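Cow rumen GH26 endo-mannanase (Metagenome, PDB 6UEH) probably hydrolyses internal beta-1,4-mannosidic bonds of mannans such as galactomannan, as an endo-mannanase of glycoside hydrolase family 26. Local coordinates at residues I424-N429 and A443-F448; Q361-W366 and D381-D386. One frame throughout, in Å; residues are numbered along the deposited sequence.

Interactions 1 and 2 lie in one barrel, their centres about 9 Å apart: one pairs two neighbouring strands, the other packs the following strand against a loop of the same domain. Along the chain, interaction 2 closes first: strand 357-362 pairs with strand 382-387. Interaction 1 then joins the next strand, 423-429, to the loop that follows helix 435-441. The two share a seam, because strands 382-387 and 423-429 are neighbours in the same parallel sheet: Ser425 O lies 2.8 Å from Tyr385 N and Ser425 N 2.9 Å from Ile383 O, both probable hydrogen bonds. Farther along, Glu428, on the strand of interaction 1, and Asp386, in interaction 2, both salt-bridge to Arg309 in the glycoside hydrolase family 26 domain.

Interaction 1 of 2, residues I424-N429 and A443-F448; sequences ISLAEN and AAWLYF
Ile424 O accepts a hydrogen bond from Leu446 N of the loop 443-448 over 2.7 Å, with an N-H...O angle of 162°, and Trp445 CA adds a weaker C-H...O contact to Ile424 O at 3.5 Å. The loop then becomes the acceptor, taking the hydrogen of Leu426 N on Tyr447 O at 2.9 Å.

Around this backbone clasp the indole of Trp445 lies against Leu426, whose CD2 stands over the six-membered ring, 3.5 Å from its centroid and 6° off the ring normal. Leu426 CG, anti to its own carbonyl carbon (chi1 -69°), rests 3.5 Å from Trp445 CD2. Ile424 CG2 approaches Trp445 CZ3 obliquely at 3.7 Å, while NE1 of the indole bonds to Ala406 O. An alanine in place of Trp445 would probably open a gap beside the Leu426 branch and leave Ala406 O without its indole donor.

Ser425 CB covers one face of the Tyr447 ring, 3.5 Å from Tyr447 CD2. In the plane of that ring, at its edge, a water donates both to Tyr447 OH and to Ala427 O, and the same hydroxyl bonds to Glu360. Leu426 thus packs on one face of the indole, while the water and Glu360 fix the position of the Tyr447 hydroxyl and Ser425, against the ring face, is likely to resist its turning.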
loop_
_atom_site.group_PDB
_atom_site.type_symbol
_atom_site.label_atom_id
_atom_site.label_comp_id
_atom_site.label_asym_id
_atom_site.label_seq_id
_atom_site.Cartn_x
_atom_site.Cartn_y
_atom_site.Cartn_z
ATOM N N ILE A 424 5.171 5.666 0.571
ATOM C CA ILE A 424 4.296 4.533 0.294
ATOM C C ILE A 424 4.587 3.936 -1.072
ATOM O O ILE A 424 4.772 4.665 -2.047
ATOM C CB ILE A 424 2.827 4.948 0.360
ATOM C CG1 ILE A 424 2.562 5.661 1.680
ATOM C CG2 ILE A 424 1.910 3.739 0.204
ATOM C CD1 ILE A 424 1.158 5.991 1.865
ATOM N N SER A 425 4.617 2.610 -1.140
ATOM C CA SER A 425 4.955 1.925 -2.381
ATOM C C SER A 425 4.046 0.738 -2.687
ATOM O O SER A 425 3.282 0.286 -1.835
ATOM C CB SER A 425 6.400 1.443 -2.324
ATOM O OG SER A 425 6.540 0.429 -1.343
ATOM N N LEU A 426 4.138 0.244 -3.917
ATOM C CA LEU A 426 3.537 -1.030 -4.282
ATOM C C LEU A 426 4.598 -2.112 -4.129
ATOM O O LEU A 426 5.320 -2.426 -5.076
ATOM C CB LEU A 426 2.992 -0.997 -5.712
ATOM C CG LEU A 426 1.776 -0.100 -5.955
ATOM C CD1 LEU A 426 1.450 -0.021 -7.440
ATOM C CD2 LEU A 426 0.576 -0.603 -5.163
ATOM N N ALA A 427 4.705 -2.659 -2.921
ATOM C CA ALA A 427 5.747 -3.631 -2.594
ATOM C C ALA A 427 5.595 -4.918 -3.397
ATOM O O ALA A 427 6.583 -5.581 -3.713
ATOM C CB ALA A 427 5.734 -3.934 -1.102
ATOM N N GLU A 428 4.348 -5.273 -3.696
ATOM C CA GLU A 428 4.031 -6.400 -4.570
ATOM C C GLU A 428 2.808 -6.071 -5.410
ATOM O O GLU A 428 1.946 -5.300 -4.984
ATOM C CB GLU A 428 3.754 -7.684 -3.779
ATOM C CG GLU A 428 4.902 -8.223 -2.954
ATOM C CD GLU A 428 4.566 -9.558 -2.314
ATOM O OE1 GLU A 428 3.611 -10.214 -2.781
ATOM O OE2 GLU A 428 5.248 -9.950 -1.346
ATOM N N ASN A 429 2.724 -6.663 -6.597
ATOM C CA ASN A 429 1.514 -6.557 -7.400
ATOM C C ASN A 429 1.424 -7.647 -8.459
ATOM O O ASN A 429 2.413 -8.317 -8.764
ATOM C CB ASN A 429 1.417 -5.178 -8.071
ATOM C CG ASN A 429 2.710 -4.756 -8.757
ATOM O OD1 ASN A 429 3.469 -3.935 -8.233
ATOM N ND2 ASN A 429 2.964 -5.311 -9.936
ATOM N N ALA A 443 -1.235 9.269 -8.159
ATOM C CA ALA A 443 -1.028 8.111 -7.302
ATOM C C ALA A 443 0.473 7.895 -7.146
ATOM O O ALA A 443 1.091 7.173 -7.927
ATOM C CB ALA A 443 -1.701 6.878 -7.886
ATOM N N ALA A 444 1.048 8.534 -6.131
ATOM C CA ALA A 444 2.497 8.687 -6.033
ATOM C C ALA A 444 3.215 7.503 -5.387
ATOM O O ALA A 444 4.174 7.704 -4.638
ATOM C CB ALA A 444 2.827 9.966 -5.267
ATOM N N TRP A 445 2.761 6.284 -5.681
ATOM C CA TRP A 445 3.458 5.075 -5.240
ATOM C C TRP A 445 4.950 5.197 -5.528
ATOM O O TRP A 445 5.338 5.510 -6.654
ATOM C CB TRP A 445 2.911 3.827 -5.941
ATOM C CG TRP A 445 1.432 3.600 -5.811
ATOM C CD1 TRP A 445 0.477 3.877 -6.746
ATOM C CD2 TRP A 445 0.743 3.022 -4.694
ATOM N NE1 TRP A 445 -0.764 3.516 -6.277
ATOM C CE2 TRP A 445 -0.628 2.988 -5.020
ATOM C CE3 TRP A 445 1.152 2.534 -3.448
ATOM C CZ2 TRP A 445 -1.593 2.488 -4.145
ATOM C CZ3 TRP A 445 0.194 2.036 -2.582
ATOM C CH2 TRP A 445 -1.162 2.018 -2.934
ATOM N N LEU A 446 5.778 4.962 -4.514
ATOM C CA LEU A 446 7.227 5.129 -4.647
ATOM C C LEU A 446 7.833 4.183 -5.678
ATOM O O LEU A 446 8.679 4.587 -6.477
ATOM C CB LEU A 446 7.918 4.919 -3.297
ATOM C CG LEU A 446 9.449 4.894 -3.329
ATOM C CD1 LEU A 446 10.007 6.211 -3.866
ATOM C CD2 LEU A 446 10.009 4.590 -1.947
ATOM N N TYR A 447 7.417 2.921 -5.643
ATOM C CA TYR A 447 7.873 1.953 -6.635
ATOM C C TYR A 447 6.824 0.871 -6.880
ATOM O O TYR A 447 5.834 0.781 -6.151
ATOM C CB TYR A 447 9.216 1.332 -6.215
ATOM C CG TYR A 447 9.201 0.349 -5.049
ATOM C CD1 TYR A 447 8.970 -1.008 -5.255
ATOM C CD2 TYR A 447 9.476 0.770 -3.754
ATOM C CE1 TYR A 447 8.980 -1.911 -4.201
ATOM C CE2 TYR A 447 9.492 -0.127 -2.691
ATOM C CZ TYR A 447 9.242 -1.466 -2.920
ATOM O OH TYR A 447 9.258 -2.360 -1.868
ATOM N N PHE A 448 7.028 0.077 -7.928
ATOM C CA PHE A 448 6.184 -1.087 -8.180
ATOM C C PHE A 448 7.052 -2.333 -8.269
ATOM O O PHE A 448 8.262 -2.237 -8.469
ATOM C CB PHE A 448 5.343 -0.918 -9.457
ATOM C CG PHE A 448 6.150 -0.743 -10.726
ATOM C CD1 PHE A 448 6.753 -1.829 -11.346
ATOM C CD2 PHE A 448 6.255 0.502 -11.327
ATOM C CE1 PHE A 448 7.477 -1.669 -12.518
ATOM C CE2 PHE A 448 6.970 0.669 -12.500
ATOM C CZ PHE A 448 7.580 -0.417 -13.097
HETATM O O HOH W 1 9.085 -4.864 -2.451
#

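Interaction 2 of 2, residues Q361-W366 and D381-D386; sequences QNLYAW and DMIGYD
The rings of Tyr364 and Tyr385 meet obliquely, their centroids 5.7 Å apart and their planes at 72°, with Tyr364 CD1 3.8 Å from Tyr385 CE1. One face of Tyr364 carries a water over its centre, the one that links Leu363 O to Asp386 N. Two more waters lie in plane at the edge of this ring: one joins Tyr364 OH to Asp386 O, the other joins Ala365 N to Tyr385 OH and also sits over a face of the Trp366 indole, toward its rim. Chi1 of Tyr385 (-174°) sets CG anti to the backbone N, beside the carbonyl carbon. The ring presents its edge to Leu363 O, which lies 3.2 Å from Tyr385 CD1.

The Asn362 amide stands nearly perpendicular to the Asp386 carboxylate, the planes 86° apart. From above the carboxylate plane Asn362 ND2 reaches Asp386 OD1 at 2.9 Å, and it makes a weak bond to Gly384 O, also 2.9 Å from ND2. Gly384 brings no side chain to crowd this amide. Arg309 bonds to Asn362 OD1 and forms a salt bridge with Asp386 OD2, tying both groups together; the carboxylates of Glu313 and Glu428 lie close to Asp386 OD2.

Backbone bonds Gln361 N to Met382 O, Gly384 N to Gln361 O and Leu363 N to Gly384 O set the parallel register, and Leu363 CD1 packs on Ile383 CD1 at 3.7 Å. These are neighbouring strands of the eight-stranded parallel sheet of the family 26 TIM barrel; in glycoside hydrolases with this fold the active site lies at the C-terminal ends of the strands, consistent with the polar cluster here.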
loop_
_atom_site.group_PDB
_atom_site.type_symbol
_atom_site.label_atom_id
_atom_site.label_comp_id
_atom_site.label_asym_id
_atom_site.label_seq_id
_atom_site.Cartn_x
_atom_site.Cartn_y
_atom_site.Cartn_z
ATOM N N GLN A 361 7.066 -1.833 6.179
ATOM C CA GLN A 361 5.966 -2.613 6.723
ATOM C C GLN A 361 4.742 -2.514 5.823
ATOM O O GLN A 361 4.353 -1.421 5.406
ATOM C CB GLN A 361 5.622 -2.145 8.138
ATOM C CG GLN A 361 4.524 -2.959 8.803
ATOM C CD GLN A 361 4.300 -2.563 10.247
ATOM O OE1 GLN A 361 4.013 -1.402 10.550
ATOM N NE2 GLN A 361 4.442 -3.525 11.152
ATOM N N ASN A 362 4.145 -3.661 5.517
ATOM C CA ASN A 362 2.906 -3.682 4.757
ATOM C C ASN A 362 1.743 -3.162 5.590
ATOM O O ASN A 362 1.674 -3.391 6.796
ATOM C CB ASN A 362 2.592 -5.098 4.259
ATOM C CG ASN A 362 3.229 -5.405 2.914
ATOM O OD1 ASN A 362 4.041 -6.320 2.797
ATOM N ND2 ASN A 362 2.850 -4.652 1.891
ATOM N N LEU A 363 0.843 -2.440 4.940
ATOM C CA LEU A 363 -0.440 -2.106 5.531
ATOM C C LEU A 363 -1.507 -2.352 4.482
ATOM O O LEU A 363 -1.224 -2.326 3.283
ATOM C CB LEU A 363 -0.478 -0.652 6.015
ATOM C CG LEU A 363 0.325 -0.287 7.267
ATOM C CD1 LEU A 363 0.282 1.213 7.511
ATOM C CD2 LEU A 363 -0.196 -1.036 8.480
ATOM N N TYR A 364 -2.729 -2.609 4.931
ATOM C CA TYR A 364 -3.861 -2.666 4.021
ATOM C C TYR A 364 -4.785 -1.486 4.293
ATOM O O TYR A 364 -4.559 -0.718 5.226
ATOM C CB TYR A 364 -4.599 -3.998 4.156
ATOM C CG TYR A 364 -3.842 -5.144 3.524
ATOM C CD1 TYR A 364 -3.989 -5.438 2.175
ATOM C CD2 TYR A 364 -2.961 -5.916 4.271
ATOM C CE1 TYR A 364 -3.292 -6.478 1.589
ATOM C CE2 TYR A 364 -2.261 -6.961 3.695
ATOM C CZ TYR A 364 -2.429 -7.236 2.354
ATOM O OH TYR A 364 -1.732 -8.271 1.775
ATOM N N ALA A 365 -5.813 -1.331 3.469
ATOM C CA ALA A 365 -6.716 -0.197 3.600
ATOM C C ALA A 365 -8.173 -0.641 3.618
ATOM O O ALA A 365 -9.051 0.079 3.145
ATOM C CB ALA A 365 -6.482 0.794 2.473
ATOM N N TRP A 366 -8.424 -1.828 4.166
ATOM C CA TRP A 366 -9.775 -2.381 4.207
ATOM C C TRP A 366 -10.722 -1.506 5.023
ATOM O O TRP A 366 -11.866 -1.278 4.634
ATOM C CB TRP A 366 -9.769 -3.798 4.791
ATOM C CG TRP A 366 -8.788 -4.736 4.158
ATOM C CD1 TRP A 366 -7.816 -5.454 4.794
ATOM C CD2 TRP A 366 -8.683 -5.066 2.766
ATOM N NE1 TRP A 366 -7.114 -6.209 3.887
ATOM C CE2 TRP A 366 -7.626 -5.988 2.634
ATOM C CE3 TRP A 366 -9.380 -4.672 1.619
ATOM C CZ2 TRP A 366 -7.249 -6.522 1.404
ATOM C CZ3 TRP A 366 -9.002 -5.202 0.397
ATOM C CH2 TRP A 366 -7.946 -6.116 0.300
ATOM N N ASP A 381 10.122 2.552 8.377
ATOM C CA ASP A 381 10.727 3.557 7.500
ATOM C C ASP A 381 9.973 3.737 6.188
ATOM O O ASP A 381 10.231 4.681 5.441
ATOM C CB ASP A 381 12.177 3.187 7.186
ATOM C CG ASP A 381 13.031 3.071 8.426
ATOM O OD1 ASP A 381 12.888 3.925 9.325
ATOM O OD2 ASP A 381 13.841 2.124 8.501
ATOM N N MET A 382 9.053 2.824 5.900
ATOM C CA MET A 382 8.354 2.821 4.621
ATOM C C MET A 382 7.102 1.961 4.717
ATOM O O MET A 382 7.095 0.949 5.414
ATOM C CB MET A 382 9.276 2.302 3.511
ATOM C CG MET A 382 8.665 2.287 2.115
ATOM S SD MET A 382 9.771 1.574 0.870
ATOM C CE MET A 382 11.201 2.646 1.028
ATOM N N ILE A 383 6.044 2.368 4.023
ATOM C CA ILE A 383 4.820 1.580 3.970
ATOM C C ILE A 383 4.688 0.890 2.618
ATOM O O ILE A 383 4.771 1.533 1.574
ATOM C CB ILE A 383 3.566 2.443 4.214
ATOM C CG1 ILE A 383 3.671 3.176 5.552
ATOM C CG2 ILE A 383 2.311 1.581 4.171
ATOM C CD1 ILE A 383 3.762 2.256 6.742
ATOM N N GLY A 384 4.481 -0.421 2.640
ATOM C CA GLY A 384 4.283 -1.165 1.412
ATOM C C GLY A 384 2.839 -1.591 1.243
ATOM O O GLY A 384 2.157 -1.888 2.220
ATOM N N TYR A 385 2.364 -1.602 0.003
ATOM C CA TYR A 385 1.046 -2.151 -0.287
ATOM C C TYR A 385 1.175 -3.236 -1.348
ATOM O O TYR A 385 1.775 -3.018 -2.400
ATOM C CB TYR A 385 0.067 -1.065 -0.748
ATOM C CG TYR A 385 -1.339 -1.599 -0.914
ATOM C CD1 TYR A 385 -2.127 -1.881 0.196
ATOM C CD2 TYR A 385 -1.871 -1.847 -2.174
ATOM C CE1 TYR A 385 -3.405 -2.385 0.060
ATOM C CE2 TYR A 385 -3.154 -2.353 -2.322
ATOM C CZ TYR A 385 -3.914 -2.620 -1.198
ATOM O OH TYR A 385 -5.188 -3.126 -1.328
ATOM N N ASP A 386 0.627 -4.410 -1.056
ATOM C CA ASP A 386 0.666 -5.515 -2.001
ATOM C C ASP A 386 -0.653 -5.589 -2.758
ATOM O O ASP A 386 -1.674 -6.016 -2.215
ATOM C CB ASP A 386 0.971 -6.826 -1.277
ATOM C CG ASP A 386 2.397 -6.877 -0.760
ATOM O OD1 ASP A 386 3.074 -5.826 -0.754
ATOM O OD2 ASP A 386 2.849 -7.966 -0.362
HETATM O O HOH W 2 -0.474 -4.439 1.825
HETATM O O HOH W 3 -2.188 -8.651 -0.817
HETATM O O HOH W 4 -6.647 -2.835 0.961
#